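Local atomic coordinates of amidohydrolase (Xanthomonas campestris pv. campestris, PDB entry 4DZH), a protein that probably deaminates 5'-methylthioadenosine or related adenosine compounds by hydrolysis, as a zinc-binding member of the ATZ/TRZ family of metallo-dependent hydrolases. Residues A47-T51 with A52-V56; A339-D343 with A344-D348; P419-Q423 with R424-D428. All blocks are in the same frame, centred on the assembly; numbering follows the deposited sequence. Where two conformers were deposited one is given.

Contact 1 (A47-T51 with A52-V56); sequences AVLPT and ADARV
Thr51 and Arg55 meet one turn apart at the start of helix 51-57, a short helix that follows directly on strand 44-50 with Pro50 at the N-cap position. The strand lies at one edge of the four-strand sheet it forms with 36-41, 16-20 and 63-66, and the axes of segments 47-50 and 52-56 make 119°. Arg55 turns CG to the backbone N side (chi1 -83°), so that the chain starts out over the preceding turn: CB and CG each lie 3.6 Å from Thr51 O, and CD touches both that oxygen and Thr51 CG2. From CG to NE the chain is extended. NE passes the methyl, CZ follows at 3.9 Å from Thr51 CG2, NH1 comes nearest at 3.5 Å from Thr51 CG2, and the guanidinium presents one face to this methyl. NH2 ends in a salt bridge with Glu19 OE1 of strand 16-20. The backbone of the first turn closes with Ala54 N to Pro50 O and Arg55 N to Thr51 O, the latter 3.0 Å long. On another side of the helix the Asp53 carboxylate reaches back to the Pro50 ring, OD2 standing 3.7 Å from Pro50 CG. Leu49, in the last part of the strand, tucks its branches against the buried Ala54; the packing is tight here, with Leu49 CD2 only 3.5 Å from Ala54 CB.

Contact 2 (A339-D343 with A344-D348); sequences AVAND and ATALD
In the turn that joins helix 326-341 to helix 349-363, the Asp343 carboxylate folds over the loop and takes two bonds from Thr345. OD1 of Asp343 accepts from Thr345 N at 2.8 Å and 156°, and also from the hydroxyl Thr345 OG1 at 2.8 Å. The amide arrives on the anti side of OD1 and the hydroxyl on the syn side, yet both stand on the same face of the carboxylate plane and well out of it. Two torsions bring this about: Asp343 CG points opposite its own N and lies beside the carbonyl carbon (chi1 -178°), aiming the carboxylate along the onward chain, while Thr345 OG1 lies between its own N and carbonyl carbon (chi1 74°), which sets hydroxyl and amide toward one oxygen. The bond to Thr345 N makes an Asx turn, superposed on a type I beta turn from Asp343 to Ala346 whose closing bond, Ala346 N to Asp343 O, measures 3.1 Å. Just before it, Asn342, with positive phi, forms a Schellman motif after the last turn of the helix, its N bonded to Ala339 O. Arg306 spans the Asp343-Thr345 pair, NH1 in a salt bridge with Asp343 OD2 and NH2 bonded to Thr345 OG1, which helps fix the carboxylate. The second subunit packs against this turn, its Leu94 on Ala344 and its Asp93 on Thr345. Ala341 CB and Ala346 CB approach to 4.4 Å, both against Cys302.

Contact 3 (P419-Q423 with R424-D428); sequences PKLVQ and RELID
Val422 O is gripped by the backbone N of Glu425 at 2.9 Å and by a water at 2.7 Å, which also donates to Glu425 OE1. This is the turn of a tight beta hairpin, strands 418-422 and 425-426 joined by a type I' turn with Gln423 and Arg424 at its corner. Glu425 N comes from well above the carbonyl plane of Val422, whereas the return bond, Val422 N to Glu425 O, is straighter, at 168° and 2.8 Å. Further out, Lys420 O takes Ile427 N at 3.1 Å and a second water, which bridges to Ile427 O. Lys420 and Leu421 together face Val413 of strand 410-415, a classic beta bulge at the corner the chain makes at Lys420. The Leu421 side chain, with CG opposite its N (chi1 -173°), runs toward the corner and lays CD1 3.5 Å from Arg424 C and 3.7 Å from Leu426 CD2; Leu426 itself packs on helix 114-130. Arg424 bends at chi2 and chi3, and its NH1 is held by the carbonyls of Arg130 and Val410. Val422 and Ile427 meet more loosely, Val422 CG2 lying 4.0 Å from Ile427 CG1.

Along the chain the contacts come one after another, each complete before the next opens, and none touches another. Contact 1 belongs to the small four-strand sheet and lies about 31 Å from the centre of the chain. Contact 2 connects helix 326-341 to helix 349-363 and borders the second subunit, at about 38 Å from contact 1 and 37 Å from contact 3, centre to centre. Contact 3 continues the sheet that includes strand 69-80, which carries the zinc ligand His79, through strands 381-385 and 410-415. Contacts 1 and 3 are nearer, about 25 Å between centres. All three are local turns of the chain, away from the metal sites.

Contact 1 (A47-T51 with A52-V56)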
ATOM      1  N   ALA A  47      29.719  -1.646  16.466  1.00 27.20           N
ATOM      2  CA  ALA A  47      29.163  -1.023  17.663  1.00 27.69           C
ATOM      3  C   ALA A  47      27.790  -0.419  17.399  1.00 29.00           C
ATOM      4  O   ALA A  47      27.540   0.106  16.304  1.00 28.71           O
ATOM      5  CB  ALA A  47      30.090   0.070  18.170  1.00 30.40           C
ATOM      6  N   VAL A  48      26.928  -0.489  18.421  0.63 28.94           N
ATOM      7  CA  VAL A  48      25.600   0.151  18.431  0.63 28.40           C
ATOM      8  C   VAL A  48      25.406   0.781  19.821  0.63 29.88           C
ATOM      9  O   VAL A  48      25.361   0.066  20.829  0.63 29.92           O
ATOM     10  CB  VAL A  48      24.448  -0.873  18.240  0.63 26.69           C
ATOM     11  CG1 VAL A  48      23.113  -0.152  18.075  0.63 26.90           C
ATOM     12  CG2 VAL A  48      24.713  -1.827  17.074  0.63 23.47           C
ATOM     13  N   LEU A  49      25.278   2.101  19.898  1.00 27.00           N
ATOM     14  CA  LEU A  49      25.390   2.740  21.198  1.00 32.35           C
ATOM     15  C   LEU A  49      24.865   4.159  21.137  1.00 34.34           C
ATOM     16  O   LEU A  49      24.681   4.702  20.046  1.00 33.01           O
ATOM     17  CB  LEU A  49      26.871   2.702  21.637  1.00 31.36           C
ATOM     18  CG  LEU A  49      27.899   3.648  21.003  1.00 28.27           C
ATOM     19  CD1 LEU A  49      29.196   3.571  21.835  1.00 30.72           C
ATOM     20  CD2 LEU A  49      28.215   3.335  19.565  1.00 27.49           C
ATOM     21  N   PRO A  50      24.598   4.776  22.308  1.00 37.27           N
ATOM     22  CA  PRO A  50      24.131   6.167  22.285  1.00 33.85           C
ATOM     23  C   PRO A  50      25.099   7.073  21.512  1.00 33.14           C
ATOM     24  O   PRO A  50      26.321   6.875  21.617  1.00 34.80           O
ATOM     25  CB  PRO A  50      24.103   6.550  23.771  1.00 34.80           C
ATOM     26  CG  PRO A  50      23.846   5.257  24.463  1.00 32.55           C
ATOM     27  CD  PRO A  50      24.608   4.212  23.671  1.00 34.74           C
ATOM     28  N   THR A  51      24.588   8.027  20.750  1.00 29.73           N
ATOM     29  CA  THR A  51      25.434   8.865  19.910  1.00 28.37           C
ATOM     30  C   THR A  51      26.483   9.679  20.698  1.00 36.36           C
ATOM     31  O   THR A  51      27.611   9.881  20.244  1.00 36.24           O
ATOM     32  CB  THR A  51      24.576   9.756  19.018  1.00 30.32           C
ATOM     33  OG1 THR A  51      23.889   8.907  18.081  1.00 33.32           O
ATOM     34  CG2 THR A  51      25.426  10.733  18.258  1.00 32.53           C
ATOM     35  N   ALA A  52      26.115  10.123  21.887  1.00 38.84           N
ATOM     36  CA  ALA A  52      27.058  10.833  22.735  1.00 39.87           C
ATOM     37  C   ALA A  52      28.191   9.893  23.118  1.00 41.53           C
ATOM     38  O   ALA A  52      29.359  10.281  23.067  1.00 43.77           O
ATOM     39  CB  ALA A  52      26.360  11.373  23.969  1.00 39.50           C
ATOM     40  N   ASP A  53      27.848   8.655  23.493  1.00 41.54           N
ATOM     41  CA  ASP A  53      28.856   7.634  23.841  1.00 40.76           C
ATOM     42  C   ASP A  53      29.730   7.299  22.637  1.00 39.73           C
ATOM     43  O   ASP A  53      30.910   6.982  22.770  1.00 42.52           O
ATOM     44  CB  ASP A  53      28.192   6.345  24.345  1.00 41.58           C
ATOM     45  CG  ASP A  53      27.580   6.488  25.737  1.00 47.26           C
ATOM     46  OD1 ASP A  53      27.567   7.615  26.283  1.00 54.36           O
ATOM     47  OD2 ASP A  53      27.097   5.464  26.281  1.00 47.34           O
ATOM     48  N   ALA A  54      29.137   7.324  21.450  1.00 34.74           N
ATOM     49  CA  ALA A  54      29.873   6.976  20.243  1.00 31.78           C
ATOM     50  C   ALA A  54      30.860   8.050  19.808  1.00 33.60           C
ATOM     51  O   ALA A  54      31.921   7.736  19.255  1.00 35.36           O
ATOM     52  CB  ALA A  54      28.895   6.691  19.099  1.00 30.41           C
ATOM     53  N   ARG A  55      30.502   9.312  20.022  1.00 36.84           N
ATOM     54  CA  ARG A  55      31.366  10.417  19.612  1.00 39.31           C
ATOM     55  C   ARG A  55      32.627  10.501  20.469  1.00 42.28           C
ATOM     56  O   ARG A  55      33.628  11.079  20.041  1.00 45.40           O
ATOM     57  CB  ARG A  55      30.625  11.750  19.655  1.00 42.08           C
ATOM     58  CG  ARG A  55      29.775  12.030  18.399  1.00 41.11           C
ATOM     59  CD  ARG A  55      28.698  13.057  18.647  1.00 43.70           C
ATOM     60  NE  ARG A  55      28.217  13.609  17.377  1.00 45.54           N
ATOM     61  CZ  ARG A  55      27.013  14.135  17.189  1.00 51.98           C
ATOM     62  NH1 ARG A  55      26.138  14.147  18.187  1.00 55.81           N
ATOM     63  NH2 ARG A  55      26.670  14.619  15.993  1.00 50.26           N
ATOM     64  N   VAL A  56      32.573   9.940  21.675  1.00 40.22           N
ATOM     65  CA  VAL A  56      33.750   9.979  22.544  1.00 39.82           C
ATOM     66  C   VAL A  56      34.632   8.803  22.189  1.00 41.51           C
ATOM     67  O   VAL A  56      35.857   8.894  22.231  1.00 43.82           O
ATOM     68  CB  VAL A  56      33.418   9.974  24.068  1.00 42.21           C
ATOM     69  CG1 VAL A  56      32.616  11.194  24.474  1.00 41.31           C
ATOM     70  CG2 VAL A  56      32.727   8.693  24.501  1.00 44.54           C
TER

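Contact 2 (A339-D343 with A344-D348)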
ATOM      1  N   ALA A 339      -7.434  -9.452   9.736  1.00 22.02           N
ATOM      2  CA  ALA A 339      -8.772  -9.682   9.217  1.00 20.63           C
ATOM      3  C   ALA A 339      -8.956 -11.189   9.004  1.00 19.20           C
ATOM      4  O   ALA A 339     -10.024 -11.760   9.350  1.00 24.68           O
ATOM      5  CB  ALA A 339      -8.964  -8.964   7.926  1.00 26.42           C
ATOM      6  N   VAL A 340      -7.929 -11.825   8.454  1.00 19.91           N
ATOM      7  CA  VAL A 340      -7.954 -13.280   8.224  1.00 18.96           C
ATOM      8  C   VAL A 340      -8.105 -14.027   9.544  1.00 26.26           C
ATOM      9  O   VAL A 340      -8.890 -14.995   9.628  1.00 27.10           O
ATOM     10  CB  VAL A 340      -6.718 -13.756   7.437  1.00 23.12           C
ATOM     11  CG1 VAL A 340      -6.542 -15.331   7.535  1.00 22.78           C
ATOM     12  CG2 VAL A 340      -6.832 -13.270   5.988  1.00 24.76           C
ATOM     13  N   ALA A 341      -7.359 -13.606  10.564  1.00 22.64           N
ATOM     14  CA  ALA A 341      -7.416 -14.247  11.871  1.00 25.60           C
ATOM     15  C   ALA A 341      -8.578 -13.773  12.744  1.00 29.32           C
ATOM     16  O   ALA A 341      -8.785 -14.326  13.844  1.00 29.05           O
ATOM     17  CB  ALA A 341      -6.095 -14.058  12.602  1.00 27.32           C
ATOM     18  N   ASN A 342      -9.345 -12.791  12.259  1.00 26.55           N
ATOM     19  CA  ASN A 342     -10.391 -12.141  13.056  1.00 27.29           C
ATOM     20  C   ASN A 342      -9.857 -11.758  14.434  1.00 30.54           C
ATOM     21  O   ASN A 342     -10.423 -12.108  15.481  1.00 31.22           O
ATOM     22  CB  ASN A 342     -11.655 -12.997  13.136  1.00 33.75           C
ATOM     23  CG  ASN A 342     -12.809 -12.242  13.748  1.00 40.30           C
ATOM     24  OD1 ASN A 342     -13.298 -12.611  14.825  1.00 46.54           O
ATOM     25  ND2 ASN A 342     -13.246 -11.157  13.079  1.00 38.78           N
ATOM     26  N   ASP A 343      -8.753 -11.022  14.421  1.00 24.80           N
ATOM     27  CA  ASP A 343      -7.967 -10.760  15.618  1.00 26.63           C
ATOM     28  C   ASP A 343      -7.068  -9.549  15.376  1.00 26.32           C
ATOM     29  O   ASP A 343      -6.040  -9.650  14.700  1.00 23.06           O
ATOM     30  CB  ASP A 343      -7.090 -11.967  15.940  1.00 30.18           C
ATOM     31  CG  ASP A 343      -6.275 -11.786  17.224  1.00 34.62           C
ATOM     32  OD1 ASP A 343      -6.090 -10.658  17.761  1.00 31.81           O
ATOM     33  OD2 ASP A 343      -5.798 -12.817  17.719  1.00 41.10           O
ATOM     34  N   ALA A 344      -7.443  -8.424  15.971  1.00 27.24           N
ATOM     35  CA  ALA A 344      -6.715  -7.181  15.741  1.00 24.17           C
ATOM     36  C   ALA A 344      -5.311  -7.143  16.308  1.00 25.25           C
ATOM     37  O   ALA A 344      -4.564  -6.190  16.017  1.00 28.06           O
ATOM     38  CB  ALA A 344      -7.532  -6.002  16.281  1.00 27.51           C
ATOM     39  N   THR A 345      -4.922  -8.146  17.112  1.00 23.90           N
ATOM     40  CA  THR A 345      -3.571  -8.186  17.678  1.00 22.97           C
ATOM     41  C   THR A 345      -2.593  -9.021  16.851  1.00 22.49           C
ATOM     42  O   THR A 345      -1.397  -9.066  17.152  1.00 26.63           O
ATOM     43  CB  THR A 345      -3.529  -8.742  19.135  1.00 27.08           C
ATOM     44  OG1 THR A 345      -3.728 -10.171  19.123  1.00 29.23           O
ATOM     45  CG2 THR A 345      -4.530  -8.014  20.045  1.00 28.05           C
ATOM     46  N   ALA A 346      -3.099  -9.654  15.793  1.00 24.09           N
ATOM     47  CA  ALA A 346      -2.283 -10.466  14.884  1.00 23.58           C
ATOM     48  C   ALA A 346      -1.187  -9.631  14.222  1.00 23.44           C
ATOM     49  O   ALA A 346      -1.451  -8.458  13.871  1.00 23.07           O
ATOM     50  CB  ALA A 346      -3.163 -11.070  13.805  1.00 20.37           C
ATOM     51  N   LEU A 347      -0.004 -10.220  14.057  1.00 24.97           N
ATOM     52  CA  LEU A 347       1.091  -9.625  13.295  1.00 23.10           C
ATOM     53  C   LEU A 347       1.244  -8.141  13.613  1.00 23.56           C
ATOM     54  O   LEU A 347       1.044  -7.260  12.748  1.00 23.73           O
ATOM     55  CB  LEU A 347       0.865  -9.838  11.798  1.00 22.91           C
ATOM     56  CG  LEU A 347       2.026 -10.520  11.089  1.00 25.79           C
ATOM     57  CD1 LEU A 347       2.217 -11.933  11.644  1.00 31.55           C
ATOM     58  CD2 LEU A 347       1.838 -10.571   9.575  1.00 28.13           C
ATOM     59  N   ASP A 348       1.587  -7.851  14.863  1.00 23.15           N
ATOM     60  CA  ASP A 348       1.733  -6.444  15.261  1.00 24.55           C
ATOM     61  C   ASP A 348       2.911  -5.795  14.546  1.00 21.78           C
ATOM     62  O   ASP A 348       3.674  -6.460  13.837  1.00 21.05           O
ATOM     63  CB  ASP A 348       1.780  -6.247  16.794  1.00 24.46           C
ATOM     64  CG  ASP A 348       3.003  -6.891  17.470  1.00 26.65           C
ATOM     65  OD1 ASP A 348       4.034  -7.161  16.832  1.00 24.84           O
ATOM     66  OD2 ASP A 348       2.920  -7.106  18.704  1.00 34.51           O
TER

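Contact 3 (P419-Q423 with R424-D428)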
ATOM      1  N   PRO A 419      27.913   2.486   0.437  1.00 23.38           N
ATOM      2  CA  PRO A 419      26.736   3.319   0.106  1.00 22.10           C
ATOM      3  C   PRO A 419      26.148   2.949  -1.237  1.00 20.78           C
ATOM      4  O   PRO A 419      26.885   2.927  -2.235  1.00 22.84           O
ATOM      5  CB  PRO A 419      27.306   4.744   0.003  1.00 25.22           C
ATOM      6  CG  PRO A 419      28.671   4.684   0.624  1.00 27.61           C
ATOM      7  CD  PRO A 419      29.169   3.259   0.535  1.00 24.03           C
ATOM      8  N   LYS A 420      24.832   2.677  -1.263  1.00 20.07           N
ATOM      9  CA  LYS A 420      24.131   2.328  -2.492  1.00 18.81           C
ATOM     10  C   LYS A 420      23.171   3.410  -2.882  1.00 15.30           C
ATOM     11  O   LYS A 420      22.909   3.606  -4.080  1.00 19.94           O
ATOM     12  CB  LYS A 420      23.287   1.063  -2.284  1.00 17.02           C
ATOM     13  CG  LYS A 420      24.058  -0.052  -1.584  1.00 24.28           C
ATOM     14  CD  LYS A 420      25.314  -0.319  -2.295  1.00 26.71           C
ATOM     15  CE  LYS A 420      25.118  -0.621  -3.754  1.00 28.51           C
ATOM     16  NZ  LYS A 420      26.443  -0.912  -4.385  1.00 37.50           N
ATOM     17  N   LEU A 421      22.598   4.055  -1.877  1.00 16.12           N
ATOM     18  CA  LEU A 421      21.630   5.147  -2.088  1.00 16.12           C
ATOM     19  C   LEU A 421      22.093   6.193  -1.123  1.00 18.55           C
ATOM     20  O   LEU A 421      22.239   5.920   0.082  1.00 17.50           O
ATOM     21  CB  LEU A 421      20.174   4.704  -1.759  1.00 18.60           C
ATOM     22  CG  LEU A 421      19.102   5.766  -2.133  1.00 13.48           C
ATOM     23  CD1 LEU A 421      18.832   5.680  -3.630  1.00 17.60           C
ATOM     24  CD2 LEU A 421      17.864   5.575  -1.284  1.00 19.66           C
ATOM     25  N   VAL A 422      22.333   7.404  -1.643  1.00 21.11           N
ATOM     26  CA  VAL A 422      22.819   8.515  -0.832  1.00 21.73           C
ATOM     27  C   VAL A 422      21.919   9.716  -1.096  1.00 19.37           C
ATOM     28  O   VAL A 422      21.955  10.251  -2.215  1.00 23.60           O
ATOM     29  CB  VAL A 422      24.251   8.859  -1.231  1.00 24.09           C
ATOM     30  CG1 VAL A 422      24.695  10.200  -0.598  1.00 22.51           C
ATOM     31  CG2 VAL A 422      25.231   7.689  -0.861  1.00 24.15           C
ATOM     32  N   GLN A 423      21.161  10.139  -0.089  1.00 18.71           N
ATOM     33  CA  GLN A 423      20.159  11.202  -0.213  1.00 21.90           C
ATOM     34  C   GLN A 423      19.294  10.979  -1.450  1.00 22.56           C
ATOM     35  O   GLN A 423      19.179  11.873  -2.328  1.00 25.12           O
ATOM     36  CB  GLN A 423      20.828  12.604  -0.228  1.00 24.39           C
ATOM     37  CG  GLN A 423      21.487  12.987   1.130  1.00 33.50           C
ATOM     38  CD  GLN A 423      22.573  14.086   1.010  1.00 44.34           C
ATOM     39  OE1 GLN A 423      23.127  14.329  -0.079  1.00 46.79           O
ATOM     40  NE2 GLN A 423      22.883  14.743   2.140  1.00 44.22           N
ATOM     41  N   ARG A 424      18.699   9.783  -1.520  0.55 21.19           N
ATOM     42  CA  ARG A 424      17.823   9.341  -2.610  0.55 19.48           C
ATOM     43  C   ARG A 424      18.515   9.174  -3.946  0.55 19.76           C
ATOM     44  O   ARG A 424      17.847   8.850  -4.938  0.55 23.76           O
ATOM     45  CB  ARG A 424      16.636  10.295  -2.786  0.55 20.88           C
ATOM     46  CG  ARG A 424      15.775  10.459  -1.556  0.55 23.11           C
ATOM     47  CD  ARG A 424      14.777   9.304  -1.375  0.55 23.26           C
ATOM     48  NE  ARG A 424      13.911   9.011  -2.520  0.55 21.70           N
ATOM     49  CZ  ARG A 424      13.474   7.779  -2.778  0.55 18.19           C
ATOM     50  NH1 ARG A 424      13.822   6.781  -1.961  0.55 10.96           N
ATOM     51  NH2 ARG A 424      12.693   7.544  -3.833  0.55 21.31           N
ATOM     52  N   GLU A 425      19.827   9.415  -3.997  1.00 15.57           N
ATOM     53  CA  GLU A 425      20.561   9.247  -5.257  1.00 17.08           C
ATOM     54  C   GLU A 425      21.176   7.847  -5.339  1.00 18.73           C
ATOM     55  O   GLU A 425      21.910   7.448  -4.430  1.00 20.98           O
ATOM     56  CB  GLU A 425      21.632  10.347  -5.457  1.00 20.34           C
ATOM     57  CG  GLU A 425      22.280  10.288  -6.874  1.00 33.19           C
ATOM     58  CD  GLU A 425      23.301  11.404  -7.156  1.00 38.61           C
ATOM     59  OE1 GLU A 425      23.487  12.274  -6.274  1.00 38.62           O
ATOM     60  OE2 GLU A 425      23.914  11.395  -8.259  1.00 41.01           O
ATOM     61  N   LEU A 426      20.964   7.138  -6.449  1.00 20.95           N
ATOM     62  CA  LEU A 426      21.579   5.829  -6.659  1.00 21.30           C
ATOM     63  C   LEU A 426      23.028   5.971  -7.123  1.00 22.56           C
ATOM     64  O   LEU A 426      23.305   6.685  -8.078  1.00 21.88           O
ATOM     65  CB  LEU A 426      20.803   5.034  -7.703  1.00 22.25           C
ATOM     66  CG  LEU A 426      19.510   4.354  -7.243  1.00 18.65           C
ATOM     67  CD1 LEU A 426      18.861   3.826  -8.480  1.00 22.77           C
ATOM     68  CD2 LEU A 426      19.877   3.222  -6.254  1.00 20.06           C
ATOM     69  N   ILE A 427      23.930   5.252  -6.470  1.00 27.75           N
ATOM     70  CA  ILE A 427      25.356   5.250  -6.802  1.00 25.36           C
ATOM     71  C   ILE A 427      25.672   4.257  -7.895  1.00 28.65           C
ATOM     72  O   ILE A 427      25.252   3.087  -7.859  1.00 35.63           O
ATOM     73  CB  ILE A 427      26.169   4.899  -5.551  1.00 27.31           C
ATOM     74  CG1 ILE A 427      25.867   5.893  -4.420  1.00 23.68           C
ATOM     75  CG2 ILE A 427      27.667   4.919  -5.851  1.00 31.51           C
ATOM     76  CD1 ILE A 427      25.935   7.375  -4.846  1.00 21.21           C
ATOM     77  N   ASP A 428      26.407   4.720  -8.876  1.00 26.50           N
ATOM     78  CA  ASP A 428      26.771   3.890 -10.013  1.00 30.83           C
ATOM     79  C   ASP A 428      25.563   3.325 -10.748  1.00 29.43           C
ATOM     80  O   ASP A 428      25.686   2.264 -11.396  1.00 29.30           O
ATOM     81  CB  ASP A 428      27.709   2.740  -9.595  1.00 31.06           C
ATOM     82  CG  ASP A 428      29.063   3.234  -9.064  1.00 36.15           C
ATOM     83  OD1 ASP A 428      29.547   4.327  -9.489  1.00 31.58           O
ATOM     84  OD2 ASP A 428      29.656   2.509  -8.230  1.00 39.78           O
TER
HETATM   85  O   HOH W   1      23.820   1.655  -6.286  1.00 31.49           O
HETATM   86  O   HOH W   2      23.500  12.044  -3.426  1.00 33.39           O